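Local coordinates for putative polyprenyl synthetase (Streptomyces coelicolor, PDB 3NF2), which probably catalyses chain elongation of isoprenoid diphosphates, as a metal-dependent prenyltransferase of the FPP/GGPP synthase family, at residues Leu85-Asn88 and Phe89-His93. Sequence-based numbering, arbitrary orientation.
With SO4 (sulfate ion), chain B.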
loop_
_atom_site.group_PDB
_atom_site.type_symbol
_atom_site.label_atom_id
_atom_site.label_comp_id
_atom_site.label_asym_id
_atom_site.label_seq_id
_atom_site.Cartn_x
_atom_site.Cartn_y
_atom_site.Cartn_z
ATOM N N LEU A 85 5.166 7.348 8.574
ATOM C CA LEU A 85 5.373 6.533 7.388
ATOM C C LEU A 85 4.084 6.369 6.589
ATOM O O LEU A 85 4.086 6.565 5.369
ATOM C CB LEU A 85 5.978 5.173 7.759
ATOM C CG LEU A 85 7.473 5.183 8.091
ATOM C CD1 LEU A 85 7.906 3.861 8.737
ATOM C CD2 LEU A 85 8.340 5.500 6.871
ATOM N N VAL A 86 2.995 6.035 7.290
ATOM C CA VAL A 86 1.663 5.905 6.687
ATOM C C VAL A 86 1.217 7.240 6.109
ATOM O O VAL A 86 0.697 7.296 4.978
ATOM C CB VAL A 86 0.608 5.381 7.696
ATOM C CG1 VAL A 86 -0.797 5.538 7.149
ATOM C CG2 VAL A 86 0.844 3.919 8.000
ATOM N N HIS A 87 1.463 8.310 6.870
ATOM C CA HIS A 87 1.201 9.671 6.409
ATOM C C HIS A 87 1.858 9.946 5.068
ATOM O O HIS A 87 1.211 10.449 4.157
ATOM C CB HIS A 87 1.672 10.712 7.430
ATOM C CG HIS A 87 1.656 12.116 6.912
ATOM N ND1 HIS A 87 0.489 12.784 6.607
ATOM C CD2 HIS A 87 2.665 12.978 6.643
ATOM C CE1 HIS A 87 0.780 13.996 6.168
ATOM N NE2 HIS A 87 2.093 14.144 6.188
ATOM N N ASN A 88 3.135 9.597 4.949
ATOM C CA ASN A 88 3.894 9.887 3.738
ATOM C C ASN A 88 3.583 8.972 2.546
ATOM O O ASN A 88 3.651 9.407 1.395
ATOM C CB ASN A 88 5.381 9.941 4.052
ATOM C CG ASN A 88 5.752 11.191 4.822
ATOM O OD1 ASN A 88 5.936 12.269 4.239
ATOM N ND2 ASN A 88 5.854 11.061 6.136
ATOM N N PHE A 89 3.218 7.726 2.839
ATOM C CA PHE A 89 2.648 6.792 1.858
ATOM C C PHE A 89 1.396 7.395 1.257
ATOM O O PHE A 89 1.188 7.357 0.044
ATOM C CB PHE A 89 2.363 5.430 2.538
ATOM C CG PHE A 89 1.009 4.811 2.204
ATOM C CD1 PHE A 89 -0.028 4.838 3.137
ATOM C CD2 PHE A 89 0.790 4.156 0.988
ATOM C CE1 PHE A 89 -1.280 4.258 2.856
ATOM C CE2 PHE A 89 -0.454 3.565 0.697
ATOM C CZ PHE A 89 -1.491 3.623 1.631
ATOM N N SER A 90 0.573 7.975 2.121
ATOM C CA SER A 90 -0.643 8.630 1.703
ATOM C C SER A 90 -0.337 9.819 0.782
ATOM O O SER A 90 -0.964 9.951 -0.256
ATOM C CB SER A 90 -1.449 9.049 2.931
ATOM O OG SER A 90 -2.676 9.637 2.565
ATOM N N LEU A 91 0.658 10.636 1.125
ATOM C CA LEU A 91 1.020 11.786 0.297
ATOM C C LEU A 91 1.510 11.379 -1.088
ATOM O O LEU A 91 1.054 11.917 -2.099
ATOM C CB LEU A 91 2.109 12.632 0.969
ATOM C CG LEU A 91 1.858 13.329 2.301
ATOM C CD1 LEU A 91 3.060 14.206 2.644
ATOM C CD2 LEU A 91 0.573 14.158 2.254
ATOM N N LEU A 92 2.447 10.434 -1.113
ATOM C CA LEU A 92 3.053 9.948 -2.347
ATOM C C LEU A 92 1.996 9.488 -3.345
ATOM O O LEU A 92 2.014 9.884 -4.503
ATOM C CB LEU A 92 4.021 8.801 -2.042
ATOM C CG LEU A 92 5.396 9.199 -1.502
ATOM C CD1 LEU A 92 6.060 8.034 -0.808
ATOM C CD2 LEU A 92 6.283 9.726 -2.610
ATOM N N HIS A 93 1.067 8.674 -2.862
ATOM C CA HIS A 93 -0.015 8.155 -3.681
ATOM C C HIS A 93 -1.088 9.187 -3.993
ATOM O O HIS A 93 -1.530 9.273 -5.139
ATOM C CB HIS A 93 -0.634 6.926 -3.014
ATOM C CG HIS A 93 0.232 5.709 -3.083
ATOM N ND1 HIS A 93 -0.230 4.453 -2.757
ATOM C CD2 HIS A 93 1.523 5.550 -3.461
ATOM C CE1 HIS A 93 0.744 3.577 -2.916
ATOM N NE2 HIS A 93 1.817 4.218 -3.340
HETATM S S SO4 B . 3.014 17.609 7.555
HETATM O O1 SO4 B . 3.889 16.591 8.136
HETATM O O2 SO4 B . 3.570 18.925 7.861
HETATM O O3 SO4 B . 2.947 17.397 6.105
HETATM O O4 SO4 B . 1.658 17.529 8.116
#
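L85, V86, H87 and N88 hand their carbonyl oxygens to the amides of F89, S90, L91 and L92 in turn, one unbroken run of i to i+4 bonds within helix 77-98. F89 N lies 2.9 Å from L85 O. The longest of the four, L91 N to H87 O, measures 3.1 Å. H87 and L91 carry the outer side of this turn. CG of H87 is anti to the backbone N (chi1 170°), beside its own carbonyl carbon, and this carries the ring along the helix to where L91 CG sits over one face in a CH-pi contact, 4.2 Å from the ring centroid. L91 CD1 reaches H87 NE2 at 3.7 Å, while CD2 borders CE1. At the ring edge, NE2 gives a weak hydrogen bond to sulfate O3, 3.4 Å away; R58, R104 and the backbone N of K55 also bind this anion, probably picked up from the crystallisation liquor. Sulfate here is consistent with a pocket for a substrate diphosphate. An alanine in place of this histidine would take away both the NE2 donor and the flat surface under L91, and is likely to leave that leucine less well packed and the anion with one weak donor fewer. N88 runs alongside L91, its OD1 3.8 Å from L91 CD1; its amide is held at both ends, ND2 by E84 O one turn back and OD1 by H38 NE2. On the inner side, V86 CG1 lies against F89 CD1 at 4.1 Å, and V86 O meets the edge of the F89 ring. That ring also stacks with F126 of helix 115-134, which receives L85 and L92 on L125; helix 139-165 packs against V86 and S90, helix 31-38 brings H38 to L91 and L92, and H93 ND1 bonds D123 of the second subunit.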